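Local coordinates for conserved hypothetical protein (PDB 2FEX), which is of unknown function but belongs to the DJ-1/PfpI superfamily, whose members share a flavodoxin-like fold and often carry a reactive cysteine, at residues I4-A9 / I32-P37; D11-E16 / T43-L48; T54-L59 / A81-L86; L59-I64 / K88-R93; L96-C101 / G149-A154. All coordinates share one frame; numbering follows the deposited sequence.

Overall arrangement
Contacts 1 and 5 are pairs of parallel strands in one central sheet, their centres about 14 Å apart; strand 66-69 lies between them. Contacts 3 and 4 share Leu59 and pack the chain between strands 54-55 and 66-69 against helix 84-92, with centres about 10 Å apart. Tyr56 ties contact 3 to contact 1 through its OH, 2.6 Å from Leu8 O, and Phe90 of contact 4 touches Val97 of contact 5. Contact 2 holds the loop after strand 3-7 and carries Glu16, whose OE2 lies 3.2 Å from Cys101 SG of contact 5, consistent with the cysteine site of this superfamily. Contacts 1 and 2 both touch the second subunit.

Contact 1. Residues I4-A9 / I32-P37; sequences IAIALA and IVHATP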
# COMPACT_ATOMS: atom_id res chain seq x y z
N ILE A 4 -5.33 -15.93 -5.19
CA ILE A 4 -5.37 -14.77 -6.05
C ILE A 4 -3.94 -14.57 -6.51
O ILE A 4 -3.03 -14.52 -5.66
CB ILE A 4 -5.82 -13.51 -5.27
CG1 ILE A 4 -7.30 -13.68 -4.77
CG2 ILE A 4 -5.63 -12.20 -6.12
CD1 ILE A 4 -7.81 -12.43 -3.92
N ALA A 5 -3.73 -14.38 -7.81
CA ALA A 5 -2.42 -14.03 -8.34
C ALA A 5 -2.36 -12.51 -8.48
O ALA A 5 -3.29 -11.87 -9.04
CB ALA A 5 -2.24 -14.67 -9.74
N ILE A 6 -1.25 -11.95 -8.03
CA ILE A 6 -1.04 -10.51 -8.15
C ILE A 6 0.17 -10.34 -9.06
O ILE A 6 1.29 -10.80 -8.75
CB ILE A 6 -0.81 -9.84 -6.76
CG1 ILE A 6 -2.15 -10.02 -5.97
CG2 ILE A 6 -0.42 -8.35 -7.01
CD1 ILE A 6 -2.10 -9.32 -4.62
N ALA A 7 -0.07 -9.72 -10.22
CA ALA A 7 0.96 -9.63 -11.25
C ALA A 7 1.73 -8.32 -11.07
O ALA A 7 1.32 -7.26 -11.57
CB ALA A 7 0.30 -9.67 -12.69
N LEU A 8 2.85 -8.42 -10.35
CA LEU A 8 3.76 -7.28 -10.14
C LEU A 8 4.61 -7.02 -11.36
O LEU A 8 4.66 -7.83 -12.33
CB LEU A 8 4.71 -7.61 -8.95
CG LEU A 8 4.01 -7.92 -7.60
CD1 LEU A 8 5.07 -8.31 -6.51
CD2 LEU A 8 3.04 -6.73 -7.11
N ALA A 9 5.30 -5.89 -11.31
CA ALA A 9 6.25 -5.53 -12.38
C ALA A 9 7.14 -4.50 -11.79
O ALA A 9 6.86 -3.91 -10.70
CB ALA A 9 5.47 -4.96 -13.57
N ILE A 32 -2.10 -15.86 -1.50
CA ILE A 32 -1.69 -14.84 -2.49
C ILE A 32 -0.46 -15.37 -3.18
O ILE A 32 0.54 -15.76 -2.47
CB ILE A 32 -1.37 -13.47 -1.81
CG1 ILE A 32 -2.56 -12.95 -1.02
CG2 ILE A 32 -0.96 -12.42 -2.84
CD1 ILE A 32 -3.76 -12.57 -1.91
N VAL A 33 -0.49 -15.36 -4.51
CA VAL A 33 0.67 -15.71 -5.32
C VAL A 33 1.14 -14.42 -6.00
O VAL A 33 0.43 -13.86 -6.81
CB VAL A 33 0.28 -16.73 -6.42
CG1 VAL A 33 1.48 -17.07 -7.34
CG2 VAL A 33 -0.32 -18.00 -5.73
N HIS A 34 2.37 -13.99 -5.72
CA HIS A 34 2.91 -12.83 -6.40
C HIS A 34 3.77 -13.32 -7.56
O HIS A 34 4.58 -14.25 -7.40
CB HIS A 34 3.78 -11.96 -5.44
CG HIS A 34 2.95 -11.11 -4.54
ND1 HIS A 34 2.70 -11.47 -3.23
CD2 HIS A 34 2.30 -9.94 -4.75
CE1 HIS A 34 1.92 -10.56 -2.68
NE2 HIS A 34 1.66 -9.61 -3.57
N ALA A 35 3.61 -12.67 -8.69
CA ALA A 35 4.36 -13.01 -9.92
C ALA A 35 4.98 -11.79 -10.57
O ALA A 35 4.47 -10.68 -10.43
CB ALA A 35 3.39 -13.74 -10.92
N THR A 36 6.10 -11.97 -11.28
CA THR A 36 6.68 -10.91 -12.11
C THR A 36 6.83 -11.54 -13.52
O THR A 36 6.80 -12.78 -13.69
CB THR A 36 8.07 -10.46 -11.58
OG1 THR A 36 8.96 -11.64 -11.59
CG2 THR A 36 7.96 -9.86 -10.15
N PRO A 37 7.02 -10.70 -14.55
CA PRO A 37 7.08 -11.22 -15.93
C PRO A 37 8.12 -12.32 -16.08
O PRO A 37 7.83 -13.33 -16.73
CB PRO A 37 7.43 -9.96 -16.75
CG PRO A 37 6.69 -8.86 -16.00
CD PRO A 37 7.00 -9.21 -14.50
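Ile6 lies beside the imidazole of His34, the two side chains pointing the same way, with Ile6 CB 3.7 Å from His34 CD2. They sit on neighbouring parallel strands, 4-7 and 32-36, whose axes approach to 4.7 Å at 27°. With helix 18-27 between them in the chain, these strands form a right-handed beta-alpha-beta crossover of the flavodoxin-like fold. Each residue of the first strand faces its partner in register, Ile4 with Ile32 through Ala7 with Ala35. The ladder is alternating: Val33 N donates to Ile4 O, Ile6 N to Val33 O and Ala35 N to Ile6 O, all nearly straight. The last rung, Leu8 N to Ala35 O at 2.8 Å, is more bent, with an N-H...O angle of 131°, where the first strand gives way to loop.

One face of the sheet carries the larger groups. Ile6 has CG1 anti to its carbonyl carbon (chi1 -65°), and its CD1 beyond meets Ile32 CG2 at 3.8 Å. Leu8 CD1 meets the same ring carbon, His34 CD2, at 3.7 Å, and this atom is thus gripped by two aliphatic chains. Helix 18-27 covers part of this face through Ala21 and Arg25, while Gly46 of the second subunit packs on Ile32 and His34. On the opposite face, Ala5, Val33, Ala7 and Ala35 present small groups, and Thr54 of the next strand touches Val33 and Ala35. Past the strand ends, Pro37 CD rests 3.5 Å from Leu8 O.

Contact 2. Residues D11-E16 / T43-L48; sequences DFADWE and TSMGGL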
# COMPACT_ATOMS: atom_id res chain seq x y z
N ASP A 11 8.56 -1.10 -10.91
CA ASP A 11 7.92 0.20 -10.67
C ASP A 11 6.42 0.04 -10.45
O ASP A 11 5.64 0.94 -10.71
CB ASP A 11 8.19 1.17 -11.85
CG ASP A 11 9.64 1.52 -11.99
OD1 ASP A 11 10.27 1.84 -10.96
OD2 ASP A 11 10.11 1.45 -13.11
N PHE A 12 6.00 -1.09 -9.84
CA PHE A 12 4.56 -1.22 -9.50
C PHE A 12 4.17 -0.21 -8.42
O PHE A 12 5.01 0.20 -7.57
CB PHE A 12 4.15 -2.65 -9.09
CG PHE A 12 4.63 -3.09 -7.71
CD1 PHE A 12 3.76 -2.93 -6.58
CD2 PHE A 12 5.87 -3.76 -7.56
CE1 PHE A 12 4.17 -3.42 -5.25
CE2 PHE A 12 6.28 -4.25 -6.28
CZ PHE A 12 5.42 -4.04 -5.15
N ALA A 13 2.89 0.21 -8.48
CA ALA A 13 2.37 1.22 -7.54
C ALA A 13 2.10 0.53 -6.19
O ALA A 13 1.15 -0.25 -6.04
CB ALA A 13 1.07 1.84 -8.13
N ASP A 14 2.93 0.84 -5.19
CA ASP A 14 2.86 0.11 -3.89
C ASP A 14 1.47 0.14 -3.29
O ASP A 14 1.05 -0.83 -2.65
CB ASP A 14 3.78 0.73 -2.83
CG ASP A 14 5.24 0.83 -3.30
OD1 ASP A 14 6.13 0.39 -2.51
OD2 ASP A 14 5.49 1.36 -4.40
N TRP A 15 0.76 1.28 -3.45
CA TRP A 15 -0.52 1.45 -2.71
C TRP A 15 -1.69 0.71 -3.40
O TRP A 15 -2.80 0.67 -2.85
CB TRP A 15 -0.88 2.93 -2.60
CG TRP A 15 -1.26 3.57 -3.88
CD1 TRP A 15 -2.54 3.72 -4.38
CD2 TRP A 15 -0.39 4.21 -4.81
NE1 TRP A 15 -2.50 4.39 -5.61
CE2 TRP A 15 -1.20 4.69 -5.89
CE3 TRP A 15 1.00 4.39 -4.87
CZ2 TRP A 15 -0.64 5.34 -7.01
CZ3 TRP A 15 1.55 5.04 -6.00
CH2 TRP A 15 0.72 5.54 -7.03
N GLU A 16 -1.47 0.13 -4.60
CA GLU A 16 -2.60 -0.34 -5.38
C GLU A 16 -3.05 -1.77 -5.04
O GLU A 16 -4.25 -2.03 -5.04
CB GLU A 16 -2.31 -0.13 -6.89
CG GLU A 16 -2.33 1.40 -7.14
CD GLU A 16 -2.12 1.87 -8.58
OE1 GLU A 16 -1.93 1.03 -9.45
OE2 GLU A 16 -2.19 3.12 -8.81
N THR A 43 11.42 -3.96 -8.30
CA THR A 43 11.47 -2.87 -7.26
C THR A 43 10.21 -2.03 -7.41
O THR A 43 9.90 -1.57 -8.50
CB THR A 43 12.67 -2.01 -7.49
OG1 THR A 43 13.87 -2.81 -7.42
CG2 THR A 43 12.75 -0.91 -6.45
N SER A 44 9.47 -1.85 -6.34
CA SER A 44 8.24 -1.05 -6.43
C SER A 44 8.57 0.43 -6.61
O SER A 44 9.74 0.90 -6.47
CB SER A 44 7.43 -1.14 -5.13
OG SER A 44 8.11 -0.47 -4.04
N MSE A 45 7.53 1.22 -6.89
CA MSE A 45 7.75 2.68 -6.96
C MSE A 45 8.37 3.20 -5.66
O MSE A 45 9.15 4.16 -5.70
CB MSE A 45 6.41 3.42 -7.21
CG MSE A 45 6.08 3.41 -8.69
SE MSE A 45 4.24 4.07 -8.99
CE MSE A 45 4.56 6.01 -8.52
N GLY A 46 7.96 2.61 -4.54
CA GLY A 46 8.43 3.00 -3.20
C GLY A 46 9.78 2.40 -2.80
O GLY A 46 10.28 2.69 -1.69
N GLY A 47 10.41 1.66 -3.73
CA GLY A 47 11.75 1.10 -3.49
C GLY A 47 11.76 -0.30 -2.87
O GLY A 47 12.87 -0.84 -2.67
N LEU A 48 10.61 -0.89 -2.60
CA LEU A 48 10.62 -2.28 -2.05
C LEU A 48 11.29 -3.21 -3.08
O LEU A 48 10.82 -3.30 -4.22
CB LEU A 48 9.20 -2.83 -1.83
CG LEU A 48 8.36 -2.10 -0.78
CD1 LEU A 48 6.95 -2.71 -0.85
CD2 LEU A 48 8.98 -2.24 0.65
O HOH W 1 11.50 1.29 -8.84
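Ser44 sets its CB over one face of the Phe12 ring, 3.7 Å from the centroid and 20° off the normal, displaced toward the rim near CE2 and CZ. The carboxylate of Asp14 comes to the same serine: Ser44 OG donates to Asp14 OD1 at 2.6 Å, and Gly46 N donates to Asp14 OD2 at 2.8 Å. Both donors arrive on the syn side, though somewhat out of the carboxylate plane. With each oxygen holding its own donor, the rotation of this buried carboxylate is fixed.

The acceptor grips a type I turn, Ser44 to Gly47, that links strands 42-43 and 49-51 of a small antiparallel hairpin. Ser44 OG also accepts from Leu48 N across the turn. Backbone bonds hold the loop after strand 3-7 to this hairpin, Asp11 N to Thr43 O and Met45 N to Phe12 O.

Selenomethionine 45 runs alongside the loop, its SE 3.7 Å from Ala13 CA. Bent at chi3 (70°), the chain brings CE to the edge of the Trp15 indole, near the ring plane and 4.0 Å from CZ3. SE itself makes an oblique Met-aromatic contact with the six-membered ring, 5.2 Å from its centroid. The ring of Trp15 also meets Phe183 of the second subunit edge-to-face, while Met45 O accepts from Ser26 OG and Arg25 NH1 of that subunit.

Contact 3. Residues T54-L59 / A81-L86; sequences TSYDAL and ADLGGL
The backbones of these two segments stay well apart, the nearest CA atoms being those of Tyr56 and Leu86 at 7.1 Å, and contacts made by side chains bridge the gap. Residues 54-55 form a short outer strand of the sheet and 56-58 make a short 3-10 turn, while 81-86 lead into helix 84-92, one of the helices flanking the central sheet of the flavodoxin-like fold. Asp82 OD1 caps that helix start by accepting from Gly84 N at 3.0 Å, the donor lying above the carboxylate plane.

Tyr56 is the hub. Its CE2 meets two methyls at once, Ala81 CB and Leu83 CD2, each at 3.8 Å, and Leu83 runs at a slant to the tyrosine. Leu86, whose CG is anti to the backbone N (chi1 179°), crosses Tyr56 at about a right angle. Its CD2 touches CG and CD2 of the ring, and CD1 turns to Tyr56 O and to Leu59. The phenol oxygen is satisfied by Leu8 O, just after strand 3-7, which anchors the ring against the sheet. Leu86 CD1 closes the apolar patch 4.0 Å from Leu59 CD1.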
# COMPACT_ATOMS: atom_id res chain seq x y z
N THR A 54 6.57 -16.56 -8.39
CA THR A 54 6.62 -17.23 -9.68
C THR A 54 6.64 -16.22 -10.83
O THR A 54 6.77 -15.00 -10.58
CB THR A 54 5.38 -18.21 -9.75
OG1 THR A 54 5.60 -19.16 -10.79
CG2 THR A 54 4.10 -17.40 -9.98
N SER A 55 6.59 -16.75 -12.07
CA SER A 55 6.59 -15.89 -13.25
C SER A 55 5.16 -15.88 -13.81
O SER A 55 4.32 -16.77 -13.54
CB SER A 55 7.50 -16.51 -14.35
OG SER A 55 7.07 -17.85 -14.65
N TYR A 56 4.90 -14.90 -14.68
CA TYR A 56 3.58 -14.81 -15.34
C TYR A 56 3.27 -16.10 -16.10
O TYR A 56 2.13 -16.57 -16.09
CB TYR A 56 3.57 -13.67 -16.35
CG TYR A 56 3.43 -12.27 -15.79
CD1 TYR A 56 3.70 -11.98 -14.43
CD2 TYR A 56 3.14 -11.19 -16.67
CE1 TYR A 56 3.60 -10.64 -13.96
CE2 TYR A 56 3.05 -9.88 -16.24
CZ TYR A 56 3.29 -9.59 -14.90
OH TYR A 56 3.20 -8.32 -14.45
N ASP A 57 4.29 -16.69 -16.76
CA ASP A 57 4.01 -17.79 -17.65
C ASP A 57 3.69 -19.07 -16.84
O ASP A 57 3.17 -20.03 -17.42
CB ASP A 57 5.19 -18.03 -18.57
CG ASP A 57 6.47 -18.28 -17.79
OD1 ASP A 57 7.07 -17.30 -17.28
OD2 ASP A 57 6.84 -19.45 -17.63
N ALA A 58 3.95 -19.06 -15.54
CA ALA A 58 3.61 -20.21 -14.71
C ALA A 58 2.24 -20.08 -14.04
O ALA A 58 1.80 -21.02 -13.33
CB ALA A 58 4.68 -20.44 -13.62
N LEU A 59 1.57 -18.95 -14.21
CA LEU A 59 0.27 -18.78 -13.57
C LEU A 59 -0.78 -19.61 -14.33
O LEU A 59 -0.98 -19.41 -15.55
CB LEU A 59 -0.13 -17.29 -13.59
CG LEU A 59 0.78 -16.37 -12.79
CD1 LEU A 59 0.30 -14.93 -12.98
CD2 LEU A 59 0.70 -16.74 -11.23
N ALA A 81 5.04 -5.39 -19.61
CA ALA A 81 4.84 -6.75 -20.09
C ALA A 81 3.64 -6.84 -21.03
O ALA A 81 2.66 -6.16 -20.84
CB ALA A 81 4.63 -7.68 -18.91
N ASP A 82 3.72 -7.76 -22.02
CA ASP A 82 2.56 -8.05 -22.85
C ASP A 82 1.60 -8.91 -22.00
O ASP A 82 1.99 -10.01 -21.58
CB ASP A 82 3.05 -8.85 -24.08
CG ASP A 82 1.94 -9.32 -25.00
OD1 ASP A 82 0.75 -9.04 -24.80
OD2 ASP A 82 2.33 -9.99 -26.02
N LEU A 83 0.39 -8.43 -21.79
CA LEU A 83 -0.57 -9.12 -20.91
C LEU A 83 -1.57 -9.96 -21.68
O LEU A 83 -2.38 -10.64 -21.06
CB LEU A 83 -1.34 -8.09 -20.06
CG LEU A 83 -0.45 -7.27 -19.11
CD1 LEU A 83 -1.35 -6.22 -18.42
CD2 LEU A 83 0.15 -8.18 -18.07
N GLY A 84 -1.54 -9.89 -23.01
CA GLY A 84 -2.65 -10.48 -23.81
C GLY A 84 -2.85 -11.99 -23.52
O GLY A 84 -4.01 -12.42 -23.24
N GLY A 85 -1.76 -12.76 -23.57
CA GLY A 85 -1.83 -14.24 -23.38
C GLY A 85 -2.31 -14.59 -21.97
O GLY A 85 -3.20 -15.42 -21.80
N LEU A 86 -1.72 -13.93 -20.97
CA LEU A 86 -2.06 -14.16 -19.56
C LEU A 86 -3.53 -13.83 -19.32
O LEU A 86 -4.28 -14.63 -18.74
CB LEU A 86 -1.17 -13.27 -18.69
CG LEU A 86 -1.41 -13.36 -17.20
CD1 LEU A 86 -1.21 -14.80 -16.63
CD2 LEU A 86 -0.54 -12.43 -16.42

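Contact 4. Residues L59-I64 / K88-R93; sequences LDPVDI and KRFRDR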
# COMPACT_ATOMS: atom_id res chain seq x y z
N LEU A 59 1.57 -18.95 -14.21
CA LEU A 59 0.27 -18.78 -13.57
C LEU A 59 -0.78 -19.61 -14.33
O LEU A 59 -0.98 -19.41 -15.55
CB LEU A 59 -0.13 -17.29 -13.59
CG LEU A 59 0.78 -16.37 -12.79
CD1 LEU A 59 0.30 -14.93 -12.98
CD2 LEU A 59 0.70 -16.74 -11.23
N ASP A 60 -1.44 -20.54 -13.62
CA ASP A 60 -2.38 -21.44 -14.28
C ASP A 60 -3.77 -21.20 -13.65
O ASP A 60 -3.96 -21.39 -12.44
CB ASP A 60 -1.89 -22.87 -14.08
CG ASP A 60 -2.68 -23.86 -14.86
OD1 ASP A 60 -3.86 -23.55 -15.15
OD2 ASP A 60 -2.12 -24.97 -15.13
N PRO A 61 -4.72 -20.77 -14.48
CA PRO A 61 -6.07 -20.46 -13.94
C PRO A 61 -6.82 -21.70 -13.43
O PRO A 61 -7.83 -21.57 -12.74
CB PRO A 61 -6.78 -19.77 -15.12
CG PRO A 61 -6.15 -20.48 -16.34
CD PRO A 61 -4.67 -20.55 -15.93
N VAL A 62 -6.35 -22.92 -13.73
CA VAL A 62 -6.97 -24.11 -13.15
C VAL A 62 -6.97 -24.00 -11.62
O VAL A 62 -7.92 -24.41 -10.97
CB VAL A 62 -6.28 -25.41 -13.68
CG1 VAL A 62 -6.74 -26.66 -12.93
CG2 VAL A 62 -6.53 -25.54 -15.16
N ASP A 63 -5.90 -23.39 -11.07
CA ASP A 63 -5.53 -23.36 -9.68
C ASP A 63 -5.72 -21.96 -9.03
O ASP A 63 -5.56 -21.79 -7.82
CB ASP A 63 -4.06 -23.80 -9.63
CG ASP A 63 -3.82 -25.14 -10.34
OD1 ASP A 63 -4.74 -26.01 -10.33
OD2 ASP A 63 -2.72 -25.33 -10.92
N ILE A 64 -6.00 -20.96 -9.85
CA ILE A 64 -5.99 -19.56 -9.34
C ILE A 64 -7.33 -18.93 -9.70
O ILE A 64 -7.73 -18.95 -10.84
CB ILE A 64 -4.84 -18.79 -9.95
CG1 ILE A 64 -3.48 -19.44 -9.52
CG2 ILE A 64 -4.97 -17.25 -9.62
CD1 ILE A 64 -2.29 -18.81 -10.23
N LYS A 88 -6.03 -13.59 -21.49
CA LYS A 88 -6.88 -14.56 -22.24
C LYS A 88 -6.96 -15.92 -21.52
O LYS A 88 -8.03 -16.50 -21.43
CB LYS A 88 -6.43 -14.68 -23.69
CG LYS A 88 -7.32 -15.64 -24.53
CD LYS A 88 -6.98 -15.56 -26.00
CE LYS A 88 -7.76 -16.58 -26.85
NZ LYS A 88 -9.19 -16.81 -26.43
N ARG A 89 -5.82 -16.41 -21.04
CA ARG A 89 -5.76 -17.67 -20.28
C ARG A 89 -6.77 -17.65 -19.13
O ARG A 89 -7.52 -18.59 -18.95
CB ARG A 89 -4.31 -17.92 -19.77
CG ARG A 89 -4.02 -19.24 -19.04
CD ARG A 89 -2.51 -19.42 -18.61
NE ARG A 89 -1.57 -18.70 -19.47
CZ ARG A 89 -0.50 -18.05 -19.03
NH1 ARG A 89 -0.19 -18.05 -17.77
NH2 ARG A 89 0.28 -17.41 -19.88
N PHE A 90 -6.76 -16.57 -18.37
CA PHE A 90 -7.67 -16.40 -17.22
C PHE A 90 -9.13 -16.20 -17.63
O PHE A 90 -10.04 -16.84 -17.06
CB PHE A 90 -7.13 -15.30 -16.29
CG PHE A 90 -6.11 -15.82 -15.34
CD1 PHE A 90 -4.82 -16.15 -15.79
CD2 PHE A 90 -6.49 -16.16 -14.01
CE1 PHE A 90 -3.87 -16.71 -14.88
CE2 PHE A 90 -5.59 -16.71 -13.11
CZ PHE A 90 -4.26 -17.01 -13.53
N ARG A 91 -9.35 -15.32 -18.60
CA ARG A 91 -10.73 -15.03 -19.06
C ARG A 91 -11.38 -16.27 -19.64
O ARG A 91 -12.61 -16.51 -19.46
CB ARG A 91 -10.75 -13.90 -20.10
CG ARG A 91 -10.47 -12.58 -19.45
CD ARG A 91 -11.73 -12.11 -18.74
NE ARG A 91 -12.72 -11.75 -19.75
CZ ARG A 91 -14.00 -11.50 -19.52
NH1 ARG A 91 -14.52 -11.64 -18.29
NH2 ARG A 91 -14.77 -11.13 -20.53
N ASP A 92 -10.59 -17.07 -20.36
CA ASP A 92 -11.16 -18.28 -21.00
C ASP A 92 -11.62 -19.30 -19.95
O ASP A 92 -12.45 -20.12 -20.26
CB ASP A 92 -10.17 -18.92 -21.99
CG ASP A 92 -10.06 -18.17 -23.30
OD1 ASP A 92 -10.83 -17.21 -23.54
OD2 ASP A 92 -9.16 -18.54 -24.09
N ARG A 93 -11.09 -19.22 -18.73
CA ARG A 93 -11.43 -20.09 -17.61
C ARG A 93 -12.48 -19.41 -16.73
O ARG A 93 -12.76 -19.89 -15.62
CB ARG A 93 -10.13 -20.42 -16.82
CG ARG A 93 -10.26 -21.28 -15.56
CD ARG A 93 -10.73 -22.73 -15.80
NE ARG A 93 -11.18 -23.37 -14.55
CZ ARG A 93 -12.24 -22.98 -13.84
NH1 ARG A 93 -12.98 -21.96 -14.24
NH2 ARG A 93 -12.58 -23.60 -12.72
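Pro61 lies on the ring of Phe90, a CH-pi contact: its CB stands 3.8 Å from the ring centroid, only 10° off the normal and over the centre of the face. The rim of the same ring is lined by aliphatic groups. Ile64 CG2 comes in the ring plane to CE2 at 3.6 Å, and Leu59 CB meets CE1 near that plane. Phe90 is thus fitted into the bend of the 59-64 loop, which precedes strand 66-69, and itself reaches Val97 of strand 96-100.

Further apolar contact comes from the aliphatic part of Arg89 of helix 84-92, which crosses Pro61 at about a right angle, CG 3.4 Å from Pro61 CD.

The polar link across the contact is single. Arg89 is bent at chi3 (-28°), which places NE; its NH1 donates to Leu59 O at 2.7 Å. The acceptor lies 9° out of the guanidinium plane, and NH1 lies in the carbonyl plane. NH1 also donates to Tyr56 O. Within the loop, Asp60 OD1 accepts from Val62 N in an Asx turn that shapes the bend.

Two backbone carbonyls therefore share one guanidinium nitrogen, whose positive charge probably offsets their partial negative charge, while the proline and phenylalanine hold the loop to the helix by dispersion.

Contact 5. Residues L96-C101 / G149-A154; sequences LVAGIC and GVVTAA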
# COMPACT_ATOMS: atom_id res chain seq x y z
N LEU A 96 -11.98 -14.16 -12.61
CA LEU A 96 -11.93 -12.70 -12.40
C LEU A 96 -10.60 -12.13 -12.90
O LEU A 96 -9.55 -12.69 -12.57
CB LEU A 96 -12.00 -12.42 -10.88
CG LEU A 96 -11.78 -10.99 -10.42
CD1 LEU A 96 -12.88 -10.11 -11.08
CD2 LEU A 96 -11.91 -10.93 -8.88
N VAL A 97 -10.65 -11.04 -13.66
CA VAL A 97 -9.41 -10.30 -14.03
C VAL A 97 -9.61 -8.86 -13.52
O VAL A 97 -10.68 -8.31 -13.79
CB VAL A 97 -9.14 -10.33 -15.54
CG1 VAL A 97 -7.98 -9.40 -15.88
CG2 VAL A 97 -8.77 -11.76 -15.93
N ALA A 98 -8.66 -8.29 -12.78
CA ALA A 98 -8.89 -6.96 -12.14
C ALA A 98 -7.65 -6.15 -12.49
O ALA A 98 -6.49 -6.66 -12.37
CB ALA A 98 -8.98 -7.08 -10.64
N GLY A 99 -7.86 -4.90 -12.89
CA GLY A 99 -6.74 -4.01 -13.20
C GLY A 99 -7.04 -2.62 -12.69
O GLY A 99 -8.16 -2.14 -12.83
N ILE A 100 -6.00 -2.01 -12.10
CA ILE A 100 -6.15 -0.65 -11.53
C ILE A 100 -5.13 0.30 -12.18
O ILE A 100 -3.96 -0.10 -12.57
CB ILE A 100 -6.04 -0.74 -9.99
CG1 ILE A 100 -6.09 0.67 -9.37
CG2 ILE A 100 -4.69 -1.46 -9.59
CD1 ILE A 100 -6.41 0.61 -7.82
N CYS A 101 -5.56 1.54 -12.32
CA CYS A 101 -4.67 2.63 -12.74
C CYS A 101 -4.13 2.33 -14.18
O CYS A 101 -4.92 1.96 -15.10
CB CYS A 101 -3.53 2.78 -11.68
SG CYS A 101 -2.47 4.26 -11.76
N GLY A 149 -17.18 -10.16 -14.80
CA GLY A 149 -15.93 -10.80 -14.29
C GLY A 149 -14.69 -9.96 -14.48
O GLY A 149 -13.57 -10.48 -14.42
N VAL A 150 -14.87 -8.66 -14.71
CA VAL A 150 -13.73 -7.76 -14.85
C VAL A 150 -13.93 -6.61 -13.86
O VAL A 150 -14.98 -5.94 -13.84
CB VAL A 150 -13.68 -7.19 -16.31
CG1 VAL A 150 -12.57 -6.11 -16.46
CG2 VAL A 150 -13.47 -8.33 -17.32
N VAL A 151 -12.92 -6.37 -13.05
CA VAL A 151 -12.95 -5.26 -12.11
C VAL A 151 -11.89 -4.23 -12.56
O VAL A 151 -10.73 -4.58 -12.85
CB VAL A 151 -12.61 -5.75 -10.68
CG1 VAL A 151 -12.42 -4.52 -9.72
CG2 VAL A 151 -13.80 -6.64 -10.15
N THR A 152 -12.28 -2.96 -12.61
CA THR A 152 -11.36 -1.91 -12.97
C THR A 152 -11.50 -0.73 -11.99
O THR A 152 -12.51 -0.56 -11.34
CB THR A 152 -11.60 -1.42 -14.44
OG1 THR A 152 -13.00 -1.13 -14.60
CG2 THR A 152 -11.11 -2.52 -15.45
N ALA A 153 -10.42 0.07 -11.89
CA ALA A 153 -10.39 1.25 -11.03
C ALA A 153 -9.28 2.17 -11.45
O ALA A 153 -8.31 1.76 -12.11
CB ALA A 153 -10.12 0.80 -9.60
N ALA A 154 -9.45 3.43 -11.03
CA ALA A 154 -8.39 4.43 -11.19
C ALA A 154 -7.40 4.13 -10.03
O ALA A 154 -7.79 3.53 -8.98
CB ALA A 154 -9.00 5.78 -11.01
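Chi1 of 173° sets Leu96 CG anti to the backbone N, and the second torsion then directs CD1 to Val151 CG2 at 3.7 Å, the two side chains crossing obliquely. Ile100 has CG1 anti to the backbone N as well, and this branch touches the neighbouring strand twice: CG1 lies 4.0 Å from Ala153 CB and 3.3 Å from Ala154 O. Between these two, Ala98 CB meets Val151 CB at 3.9 Å. Ala98, Ile100 and Ala153 all touch Phe161, so helix 158-168 covers this face of the sheet. The other face carries Val97, Val150 and Thr152; helix 84-92 reaches it through Phe90 and Arg91, and Thr152 OG1 is bound to Thr119 N.

The strands, 96-100 and 150-153, run parallel within 8° of one another, and their axes approach to 4.7 Å. Five backbone bonds join them, alternating in direction: Val97 N to Gly149 O, Val151 N to Val97 O, Gly99 N to Val151 O, Ala153 N to Gly99 O and Cys101 N to Ala153 O. The fourth is the longest, 3.3 Å. Shorter and straighter, the last measures 2.8 Å and ties the residue just past the strand to its neighbour. CA-H groups supplement the ladder, among them Ala98 CA on Val151 O.

Cys101 has positive phi (62°), a strained conformation at the N-cap of helix 102-109. Its side chain touches Glu16 and Asn121. This sharp turn between strand and helix is consistent with a nucleophile elbow, as in other DJ-1/PfpI proteins; by that resemblance Cys101 is probably the reactive residue.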